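Local atomic coordinates of mosquitocidal toxin (Bacillus sphaericus, PDB entry 2CB4), a protein that probably transfers ADP-ribose to target proteins through this catalytic domain of a toxin that acts on mosquitoes. Residues T22-D34 with I181-R193. The protein carries 1 engineered substitution. Numbering follows the deposited sequence.
Sequences TWIQAASLTWLMD and ITFPGGIRPEFIR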
loop_
_atom_site.group_PDB
_atom_site.type_symbol
_atom_site.label_atom_id
_atom_site.label_comp_id
_atom_site.label_asym_id
_atom_site.label_seq_id
_atom_site.Cartn_x
_atom_site.Cartn_y
_atom_site.Cartn_z
ATOM N N THR A 22 -37.037 10.209 21.307
ATOM C CA THR A 22 -36.440 10.683 22.553
ATOM C C THR A 22 -35.423 9.719 23.133
ATOM O O THR A 22 -34.395 10.139 23.673
ATOM C CB THR A 22 -37.514 10.974 23.626
ATOM O OG1 THR A 22 -38.405 11.969 23.125
ATOM C CG2 THR A 22 -36.903 11.500 24.894
ATOM N N TRP A 23 -35.722 8.430 23.038
ATOM C CA TRP A 23 -34.864 7.393 23.604
ATOM C C TRP A 23 -33.420 7.395 23.080
ATOM O O TRP A 23 -32.483 6.986 23.805
ATOM C CB TRP A 23 -35.516 6.008 23.481
ATOM C CG TRP A 23 -35.691 5.529 22.055
ATOM C CD1 TRP A 23 -36.410 6.133 21.078
ATOM C CD2 TRP A 23 -35.140 4.329 21.469
ATOM N NE1 TRP A 23 -36.322 5.406 19.908
ATOM C CE2 TRP A 23 -35.557 4.295 20.127
ATOM C CE3 TRP A 23 -34.325 3.293 21.955
ATOM C CZ2 TRP A 23 -35.175 3.272 19.247
ATOM C CZ3 TRP A 23 -33.971 2.258 21.087
ATOM C CH2 TRP A 23 -34.405 2.256 19.752
ATOM N N ILE A 24 -33.248 7.865 21.840
ATOM C CA ILE A 24 -31.931 7.952 21.206
ATOM C C ILE A 24 -31.509 9.399 20.885
ATOM O O ILE A 24 -30.622 9.620 20.075
ATOM C CB ILE A 24 -31.834 7.119 19.910
ATOM C CG1 ILE A 24 -32.979 7.470 18.964
ATOM C CG2 ILE A 24 -31.823 5.631 20.230
ATOM C CD1 ILE A 24 -32.951 6.631 17.691
ATOM N N GLN A 25 -32.131 10.377 21.526
ATOM C CA GLN A 25 -31.781 11.767 21.249
ATOM C C GLN A 25 -30.379 12.224 21.709
ATOM O O GLN A 25 -29.880 13.258 21.243
ATOM C CB GLN A 25 -32.857 12.719 21.802
ATOM C CG GLN A 25 -33.833 13.153 20.735
ATOM C CD GLN A 25 -34.995 13.963 21.273
ATOM O OE1 GLN A 25 -34.884 14.655 22.288
ATOM N NE2 GLN A 25 -36.130 13.891 20.581
ATOM N N ALA A 26 -29.765 11.482 22.638
ATOM C CA ALA A 26 -28.431 11.840 23.160
ATOM C C ALA A 26 -27.336 11.318 22.223
ATOM O O ALA A 26 -26.163 11.643 22.389
ATOM C CB ALA A 26 -28.236 11.267 24.583
ATOM N N ALA A 27 -27.736 10.510 21.244
ATOM C CA ALA A 27 -26.818 9.870 20.316
ATOM C C ALA A 27 -25.651 10.654 19.764
ATOM O O ALA A 27 -25.793 11.769 19.216
ATOM C CB ALA A 27 -27.554 9.155 19.183
ATOM N N SER A 28 -24.509 9.997 19.861
ATOM C CA SER A 28 -23.246 10.460 19.323
ATOM C C SER A 28 -23.261 10.037 17.828
ATOM O O SER A 28 -22.867 10.806 16.964
ATOM C CB SER A 28 -22.094 9.760 20.044
ATOM O OG SER A 28 -20.937 10.457 19.731
ATOM N N LEU A 29 -23.750 8.819 17.537
ATOM C CA LEU A 29 -23.910 8.333 16.150
ATOM C C LEU A 29 -25.239 8.963 15.711
ATOM O O LEU A 29 -26.294 8.338 15.792
ATOM C CB LEU A 29 -24.035 6.795 16.141
ATOM C CG LEU A 29 -22.877 6.007 16.779
ATOM C CD1 LEU A 29 -23.020 4.500 16.521
ATOM C CD2 LEU A 29 -21.535 6.542 16.244
ATOM N N THR A 30 -25.181 10.235 15.340
ATOM C CA THR A 30 -26.363 11.033 14.992
ATOM C C THR A 30 -27.258 10.493 13.878
ATOM O O THR A 30 -28.448 10.778 13.839
ATOM C CB THR A 30 -25.978 12.490 14.697
ATOM O OG1 THR A 30 -25.016 12.508 13.636
ATOM C CG2 THR A 30 -25.376 13.150 15.944
ATOM N N TRP A 31 -26.682 9.715 12.982
ATOM C CA TRP A 31 -27.452 9.136 11.900
ATOM C C TRP A 31 -28.508 8.149 12.401
ATOM O O TRP A 31 -29.452 7.840 11.682
ATOM C CB TRP A 31 -26.535 8.484 10.867
ATOM C CG TRP A 31 -25.433 7.664 11.457
ATOM C CD1 TRP A 31 -24.151 8.080 11.749
ATOM C CD2 TRP A 31 -25.491 6.271 11.804
ATOM N NE1 TRP A 31 -23.428 7.025 12.256
ATOM C CE2 TRP A 31 -24.225 5.911 12.314
ATOM C CE3 TRP A 31 -26.503 5.301 11.753
ATOM C CZ2 TRP A 31 -23.932 4.633 12.743
ATOM C CZ3 TRP A 31 -26.216 4.022 12.202
ATOM C CH2 TRP A 31 -24.942 3.702 12.696
ATOM N N LEU A 32 -28.360 7.670 13.632
ATOM C CA LEU A 32 -29.330 6.736 14.209
ATOM C C LEU A 32 -30.624 7.454 14.567
ATOM O O LEU A 32 -31.688 6.850 14.567
ATOM C CB LEU A 32 -28.782 6.169 15.516
ATOM C CG LEU A 32 -27.866 4.959 15.473
ATOM C CD1 LEU A 32 -27.684 4.496 16.899
ATOM C CD2 LEU A 32 -28.488 3.862 14.608
HETATM N N MSE A 33 -30.517 8.721 14.952
HETATM C CA MSE A 33 -31.680 9.498 15.395
HETATM C C MSE A 33 -32.875 9.593 14.438
HETATM O O MSE A 33 -34.018 9.785 14.872
HETATM C CB MSE A 33 -31.299 10.857 15.982
HETATM C CG MSE A 33 -30.153 10.896 16.982
HETATM SE SE MSE A 33 -30.023 12.645 17.742
HETATM C CE MSE A 33 -29.820 13.652 16.184
ATOM N N ASP A 34 -32.615 9.473 13.144
ATOM C CA ASP A 34 -33.689 9.551 12.151
ATOM C C ASP A 34 -34.204 8.163 11.741
ATOM O O ASP A 34 -35.073 8.042 10.868
ATOM C CB ASP A 34 -33.197 10.286 10.910
ATOM C CG ASP A 34 -33.415 11.794 11.000
ATOM O OD1 ASP A 34 -33.675 12.320 12.117
ATOM O OD2 ASP A 34 -33.357 12.438 9.931
ATOM N N ILE A 181 -28.727 2.203 32.511
ATOM C CA ILE A 181 -29.529 2.914 31.555
ATOM C C ILE A 181 -28.612 2.899 30.324
ATOM O O ILE A 181 -27.493 3.368 30.407
ATOM C CB ILE A 181 -29.845 4.331 32.024
ATOM C CG1 ILE A 181 -30.330 4.330 33.475
ATOM C CG2 ILE A 181 -30.676 5.034 30.946
ATOM C CD1 ILE A 181 -31.726 3.414 33.736
ATOM N N THR A 182 -29.044 2.256 29.239
ATOM C CA THR A 182 -28.241 2.092 28.026
ATOM C C THR A 182 -28.609 3.098 26.942
ATOM O O THR A 182 -29.810 3.416 26.781
ATOM C CB THR A 182 -28.429 0.663 27.457
ATOM O OG1 THR A 182 -28.037 -0.294 28.443
ATOM C CG2 THR A 182 -27.633 0.443 26.189
ATOM N N PHE A 183 -27.576 3.589 26.212
ATOM C CA PHE A 183 -27.759 4.573 25.157
ATOM C C PHE A 183 -27.306 4.071 23.814
ATOM O O PHE A 183 -26.118 4.013 23.538
ATOM C CB PHE A 183 -27.055 5.885 25.506
ATOM C CG PHE A 183 -27.657 6.594 26.688
ATOM C CD1 PHE A 183 -28.521 7.685 26.512
ATOM C CD2 PHE A 183 -27.392 6.156 27.974
ATOM C CE1 PHE A 183 -29.096 8.316 27.603
ATOM C CE2 PHE A 183 -27.959 6.791 29.082
ATOM C CZ PHE A 183 -28.826 7.865 28.899
ATOM N N PRO A 184 -28.266 3.723 22.955
ATOM C CA PRO A 184 -27.921 3.254 21.611
ATOM C C PRO A 184 -27.380 4.485 20.876
ATOM O O PRO A 184 -28.036 5.540 20.851
ATOM C CB PRO A 184 -29.295 2.802 21.026
ATOM C CG PRO A 184 -30.195 2.621 22.203
ATOM C CD PRO A 184 -29.733 3.675 23.198
ATOM N N GLY A 185 -26.166 4.380 20.336
ATOM C CA GLY A 185 -25.547 5.505 19.639
ATOM C C GLY A 185 -24.670 6.388 20.548
ATOM O O GLY A 185 -24.049 7.342 20.078
ATOM N N GLY A 186 -24.634 6.093 21.844
ATOM C CA GLY A 186 -23.810 6.863 22.764
ATOM C C GLY A 186 -24.437 8.159 23.263
ATOM O O GLY A 186 -25.644 8.380 23.132
ATOM N N ILE A 187 -23.586 9.003 23.845
ATOM C CA ILE A 187 -23.964 10.258 24.467
ATOM C C ILE A 187 -23.023 11.406 24.054
ATOM O O ILE A 187 -21.816 11.317 24.228
ATOM C CB ILE A 187 -23.846 10.065 26.007
ATOM C CG1 ILE A 187 -24.603 8.801 26.438
ATOM C CG2 ILE A 187 -24.251 11.326 26.797
ATOM C CD1 ILE A 187 -24.267 8.313 27.841
ATOM N N ARG A 188 -23.586 12.494 23.536
ATOM C CA ARG A 188 -22.794 13.657 23.144
ATOM C C ARG A 188 -22.247 14.393 24.377
ATOM O O ARG A 188 -22.834 14.318 25.451
ATOM C CB ARG A 188 -23.644 14.553 22.267
ATOM C CG ARG A 188 -23.979 13.853 20.940
ATOM C CD ARG A 188 -24.568 14.828 19.923
ATOM N NE ARG A 188 -25.696 15.598 20.463
ATOM C CZ ARG A 188 -26.966 15.191 20.464
ATOM N NH1 ARG A 188 -27.283 14.005 19.982
ATOM N NH2 ARG A 188 -27.920 15.963 20.961
ATOM N N PRO A 189 -21.117 15.096 24.233
ATOM C CA PRO A 189 -20.488 15.758 25.392
ATOM C C PRO A 189 -21.303 16.817 26.120
ATOM O O PRO A 189 -21.067 17.097 27.312
ATOM C CB PRO A 189 -19.191 16.351 24.797
ATOM C CG PRO A 189 -19.449 16.463 23.328
ATOM C CD PRO A 189 -20.343 15.318 22.983
ATOM N N GLU A 190 -22.242 17.442 25.423
ATOM C CA GLU A 190 -23.065 18.487 26.065
ATOM C C GLU A 190 -23.994 17.941 27.162
ATOM O O GLU A 190 -24.560 18.695 27.925
ATOM C CB GLU A 190 -23.811 19.354 25.030
ATOM C CG GLU A 190 -24.875 18.614 24.204
ATOM C CD GLU A 190 -24.351 18.081 22.903
ATOM O OE1 GLU A 190 -23.123 17.868 22.800
ATOM O OE2 GLU A 190 -25.179 17.856 21.984
ATOM N N PHE A 191 -24.110 16.621 27.253
ATOM C CA PHE A 191 -24.924 15.955 28.282
ATOM C C PHE A 191 -24.079 15.469 29.475
ATOM O O PHE A 191 -24.596 14.815 30.390
ATOM C CB PHE A 191 -25.671 14.781 27.652
ATOM C CG PHE A 191 -26.590 15.214 26.546
ATOM C CD1 PHE A 191 -27.555 16.214 26.796
ATOM C CD2 PHE A 191 -26.461 14.706 25.260
ATOM C CE1 PHE A 191 -28.383 16.665 25.772
ATOM C CE2 PHE A 191 -27.280 15.159 24.242
ATOM C CZ PHE A 191 -28.238 16.161 24.493
ATOM N N ILE A 192 -22.781 15.775 29.444
ATOM C CA ILE A 192 -21.852 15.371 30.496
ATOM C C ILE A 192 -21.503 16.622 31.264
ATOM O O ILE A 192 -20.855 17.538 30.745
ATOM C CB ILE A 192 -20.590 14.645 29.920
ATOM C CG1 ILE A 192 -21.008 13.666 28.803
ATOM C CG2 ILE A 192 -19.818 13.945 31.034
ATOM C CD1 ILE A 192 -19.837 12.957 28.106
ATOM N N ARG A 193 -22.000 16.685 32.493
ATOM C CA ARG A 193 -21.819 17.865 33.308
ATOM C C ARG A 193 -20.480 18.013 34.002
ATOM O O ARG A 193 -19.949 19.110 34.126
ATOM C CB ARG A 193 -22.951 17.984 34.355
ATOM C CG ARG A 193 -22.854 19.344 35.100
ATOM C CD ARG A 193 -24.130 19.703 35.800
ATOM N NE ARG A 193 -24.275 18.930 37.022
ATOM C CZ ARG A 193 -25.290 19.041 37.865
ATOM N NH1 ARG A 193 -26.245 19.910 37.629
ATOM N NH2 ARG A 193 -25.344 18.285 38.952
#
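P184, the last residue of strand 180-184, packs against I24 and W23: its CB lies 3.9 Å from I24 CG2, and its CG also meets W23 CZ3. The strand belongs to the mixed sheet of an ADP-ribosyltransferase fold, and here the loop preceding helix 36-44 is laid against its end. I24 places CG2 beside its own backbone N (chi1 52° for CG1), where the methyl sits over the centre of the W23 ring while meeting the proline. Further along, A26 CB packs between two aromatic side chains, F183 and F191, with F191 CD2 at 3.9 Å.

Beyond P184 the chain reverses in a type II turn, F183 to G186. L32 CD1 reaches G185 CA at 3.6 Å, and A27 CB also lies close to the turn. The turn's G185 O receives two backbone donors: L29 N in the carbonyl plane, on a lone pair, and S28 N from above that plane. One residue past the turn, I187 CA makes a C-H...O contact with A26 O, which also accepts R188 N at 2.9 Å.

At the polar edge, R188 bends at chi3 (-52°), bringing its guanidinium to the carbonyls of the loop. F191 CE2 lies over one guanidinium face, offset toward its rim, and E190 OE2 forms a salt bridge with NE, so the group is held from several directions. T117 of the second subunit also packs on R188. NH1 bonds Q25 O at 3.0 Å, tilted from the guanidinium plane, and A27 O at 2.8 Å within it, the latter with an N-H...O angle of 155°.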